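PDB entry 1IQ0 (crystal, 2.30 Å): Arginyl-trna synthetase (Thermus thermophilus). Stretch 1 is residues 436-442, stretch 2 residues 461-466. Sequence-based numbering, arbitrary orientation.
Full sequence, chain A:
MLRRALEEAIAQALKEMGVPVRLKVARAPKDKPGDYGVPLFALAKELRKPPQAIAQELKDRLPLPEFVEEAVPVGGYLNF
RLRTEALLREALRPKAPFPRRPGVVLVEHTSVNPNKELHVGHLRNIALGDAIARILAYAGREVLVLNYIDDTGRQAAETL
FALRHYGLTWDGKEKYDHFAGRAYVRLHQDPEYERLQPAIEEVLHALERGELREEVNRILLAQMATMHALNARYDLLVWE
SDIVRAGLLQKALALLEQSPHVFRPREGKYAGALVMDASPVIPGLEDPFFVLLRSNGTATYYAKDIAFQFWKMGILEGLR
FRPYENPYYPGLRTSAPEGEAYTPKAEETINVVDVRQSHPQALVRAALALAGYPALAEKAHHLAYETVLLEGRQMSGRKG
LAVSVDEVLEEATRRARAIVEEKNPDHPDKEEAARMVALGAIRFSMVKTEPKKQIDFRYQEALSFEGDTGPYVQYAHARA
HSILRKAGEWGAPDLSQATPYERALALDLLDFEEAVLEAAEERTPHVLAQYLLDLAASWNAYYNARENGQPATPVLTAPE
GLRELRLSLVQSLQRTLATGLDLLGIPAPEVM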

ATOM      1  N   MET A 436       9.873 -12.019 -12.920  1.00 29.13           N
ATOM      2  CA  MET A 436       8.557 -12.035 -12.300  1.00 28.10           C
ATOM      3  C   MET A 436       8.575 -12.699 -10.939  1.00 27.70           C
ATOM      4  O   MET A 436       7.949 -12.209  -9.997  1.00 30.28           O
ATOM      5  CB  MET A 436       7.550 -12.748 -13.204  1.00 38.73           C
ATOM      6  CG  MET A 436       7.247 -11.992 -14.477  1.00 36.81           C
ATOM      7  SD  MET A 436       5.815 -12.638 -15.356  1.00 43.77           S
ATOM      8  CE  MET A 436       5.808 -11.552 -16.793  1.00 44.72           C
ATOM      9  N   VAL A 437       9.287 -13.817 -10.836  1.00 26.13           N
ATOM     10  CA  VAL A 437       9.374 -14.541  -9.576  1.00 25.49           C
ATOM     11  C   VAL A 437      10.126 -13.740  -8.512  1.00 26.82           C
ATOM     12  O   VAL A 437       9.700 -13.681  -7.357  1.00 27.39           O
ATOM     13  CB  VAL A 437      10.057 -15.911  -9.778  1.00 28.05           C
ATOM     14  CG1 VAL A 437      10.212 -16.626  -8.452  1.00 22.05           C
ATOM     15  CG2 VAL A 437       9.228 -16.753 -10.738  1.00 28.35           C
ATOM     16  N   ALA A 438      11.240 -13.122  -8.899  1.00 24.47           N
ATOM     17  CA  ALA A 438      12.028 -12.322  -7.965  1.00 22.03           C
ATOM     18  C   ALA A 438      11.210 -11.118  -7.491  1.00 19.28           C
ATOM     19  O   ALA A 438      11.194 -10.800  -6.302  1.00 22.57           O
ATOM     20  CB  ALA A 438      13.318 -11.850  -8.631  1.00 23.75           C
ATOM     21  N   LEU A 439      10.530 -10.462  -8.430  1.00 21.47           N
ATOM     22  CA  LEU A 439       9.700  -9.300  -8.120  1.00 24.54           C
ATOM     23  C   LEU A 439       8.549  -9.693  -7.200  1.00 25.44           C
ATOM     24  O   LEU A 439       8.202  -8.959  -6.268  1.00 25.64           O
ATOM     25  CB  LEU A 439       9.131  -8.689  -9.410  1.00 29.91           C
ATOM     26  CG  LEU A 439       8.202  -7.481  -9.235  1.00 27.44           C
ATOM     27  CD1 LEU A 439       8.962  -6.341  -8.568  1.00 27.16           C
ATOM     28  CD2 LEU A 439       7.665  -7.043 -10.587  1.00 24.12           C
ATOM     29  N   GLY A 440       7.959 -10.856  -7.475  1.00 25.14           N
ATOM     30  CA  GLY A 440       6.852 -11.348  -6.673  1.00 21.47           C
ATOM     31  C   GLY A 440       7.286 -11.689  -5.261  1.00 21.78           C
ATOM     32  O   GLY A 440       6.559 -11.445  -4.294  1.00 22.06           O
ATOM     33  N   ALA A 441       8.478 -12.265  -5.136  1.00 20.40           N
ATOM     34  CA  ALA A 441       9.005 -12.629  -3.831  1.00 22.20           C
ATOM     35  C   ALA A 441       9.214 -11.365  -2.999  1.00 24.78           C
ATOM     36  O   ALA A 441       8.827 -11.299  -1.833  1.00 27.73           O
ATOM     37  CB  ALA A 441      10.321 -13.365  -3.997  1.00 16.74           C
ATOM     38  N   ILE A 442       9.822 -10.362  -3.619  1.00 21.79           N
ATOM     39  CA  ILE A 442      10.102  -9.094  -2.956  1.00 22.78           C
ATOM     40  C   ILE A 442       8.843  -8.287  -2.616  1.00 21.96           C
ATOM     41  O   ILE A 442       8.634  -7.918  -1.453  1.00 23.82           O
ATOM     42  CB  ILE A 442      11.073  -8.249  -3.827  1.00 24.50           C
ATOM     43  CG1 ILE A 442      12.423  -8.969  -3.896  1.00 23.94           C
ATOM     44  CG2 ILE A 442      11.227  -6.837  -3.242  1.00 23.41           C
ATOM     45  CD1 ILE A 442      13.409  -8.359  -4.867  1.00 19.63           C
ATOM     46  N   GLU A 461      13.967 -18.269   1.737  1.00 35.46           N
ATOM     47  CA  GLU A 461      12.662 -18.308   2.377  1.00 34.06           C
ATOM     48  C   GLU A 461      11.606 -17.540   1.560  1.00 31.84           C
ATOM     49  O   GLU A 461      10.506 -18.043   1.327  1.00 31.57           O
ATOM     50  CB  GLU A 461      12.794 -17.712   3.778  1.00 41.75           C
ATOM     51  CG  GLU A 461      11.522 -17.637   4.587  1.00 47.43           C
ATOM     52  CD  GLU A 461      11.760 -17.001   5.942  1.00 51.97           C
ATOM     53  OE1 GLU A 461      12.222 -15.843   5.979  1.00 54.00           O
ATOM     54  OE2 GLU A 461      11.493 -17.657   6.968  1.00 55.47           O
ATOM     55  N   ALA A 462      11.957 -16.334   1.113  1.00 28.59           N
ATOM     56  CA  ALA A 462      11.038 -15.486   0.345  1.00 27.88           C
ATOM     57  C   ALA A 462      10.768 -16.007  -1.058  1.00 27.47           C
ATOM     58  O   ALA A 462       9.683 -15.800  -1.607  1.00 27.10           O
ATOM     59  CB  ALA A 462      11.591 -14.060   0.259  1.00 21.47           C
ATOM     60  N   LEU A 463      11.762 -16.677  -1.633  1.00 26.16           N
ATOM     61  CA  LEU A 463      11.642 -17.214  -2.980  1.00 29.52           C
ATOM     62  C   LEU A 463      10.925 -18.561  -3.091  1.00 29.73           C
ATOM     63  O   LEU A 463      10.414 -18.896  -4.156  1.00 30.57           O
ATOM     64  CB  LEU A 463      13.025 -17.354  -3.604  1.00 28.06           C
ATOM     65  CG  LEU A 463      13.712 -16.096  -4.118  1.00 29.01           C
ATOM     66  CD1 LEU A 463      15.173 -16.409  -4.356  1.00 26.21           C
ATOM     67  CD2 LEU A 463      13.034 -15.616  -5.399  1.00 27.99           C
ATOM     68  N   SER A 464      10.885 -19.318  -1.998  1.00 29.49           N
ATOM     69  CA  SER A 464      10.281 -20.653  -1.989  1.00 32.11           C
ATOM     70  C   SER A 464       8.852 -20.797  -2.509  1.00 32.34           C
ATOM     71  O   SER A 464       7.934 -20.118  -2.048  1.00 32.90           O
ATOM     72  CB  SER A 464      10.339 -21.247  -0.582  1.00 33.17           C
ATOM     73  OG  SER A 464       9.753 -22.537  -0.569  1.00 37.46           O
ATOM     74  N   PHE A 465       8.671 -21.716  -3.455  1.00 31.14           N
ATOM     75  CA  PHE A 465       7.355 -21.977  -4.032  1.00 31.41           C
ATOM     76  C   PHE A 465       6.470 -22.733  -3.052  1.00 31.58           C
ATOM     77  O   PHE A 465       5.282 -22.922  -3.302  1.00 32.36           O
ATOM     78  CB  PHE A 465       7.488 -22.787  -5.324  1.00 40.27           C
ATOM     79  CG  PHE A 465       7.988 -21.991  -6.492  1.00 44.68           C
ATOM     80  CD1 PHE A 465       9.216 -21.341  -6.435  1.00 49.20           C
ATOM     81  CD2 PHE A 465       7.231 -21.886  -7.651  1.00 49.33           C
ATOM     82  CE1 PHE A 465       9.679 -20.597  -7.518  1.00 49.75           C
ATOM     83  CE2 PHE A 465       7.686 -21.145  -8.738  1.00 52.00           C
ATOM     84  CZ  PHE A 465       8.912 -20.500  -8.671  1.00 50.53           C
ATOM     85  N   GLU A 466       7.047 -23.152  -1.929  1.00 32.08           N
ATOM     86  CA  GLU A 466       6.298 -23.900  -0.925  1.00 35.16           C
ATOM     87  C   GLU A 466       5.860 -23.131   0.326  1.00 35.38           C
ATOM     88  O   GLU A 466       4.943 -23.570   1.018  1.00 39.10           O
ATOM     89  CB  GLU A 466       7.093 -25.140  -0.493  1.00 42.18           C
ATOM     90  CG  GLU A 466       7.121 -26.270  -1.522  1.00 47.76           C
ATOM     91  CD  GLU A 466       7.930 -25.934  -2.768  1.00 55.97           C
ATOM     92  OE1 GLU A 466       9.135 -25.629  -2.634  1.00 60.69           O
ATOM     93  OE2 GLU A 466       7.363 -25.985  -3.882  1.00 54.54           O
TER
HETATM   94  O   HOH W   1       7.682 -13.694  -0.936  1.00 31.41           O

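Apolar packing and one bridging water join the helical stretch 436-442 to the end of a second helix and the loop after it; no direct hydrogen bond crosses between them, and the contacting residues are all buried, with 228 Å² covered between the stretches. Val 437 and Ala 441, one helical turn apart, both direct CA-to-CB toward the second stretch. The small side chain of Ala 441 allows close approach: Ala 441 CA lies 5.4 Å from Leu 463 CA, and Ala 441 CB reaches Ala 462 O at 3.5 Å and Ala 462 CB at 4.5 Å. Leu 463 starts sideways, but its m,t rotamer brings CD2 inward, 3.8 Å from Ala 441 CB, 4.3 Å from Val 437 CG1 and 4.3 Å from Ala 438 CA; the methyl of Ala 438 points away, leaving its backbone to meet the leucine. Val 437, with chi1 t, also sets CG1 4.1 Å from Phe 465 CZ, meeting the ring obliquely. Phe 465 lies beyond the helix end, where Ser 464 leaves helical phi/psi; its CA-to-CB bond points sideways, yet the end of its side chain comes nearer, bringing the ring to Val 437. The polar link is water 1, which donates to Ala 441 O (2.8 Å) and Ala 462 O (3.0 Å), linking two acceptors.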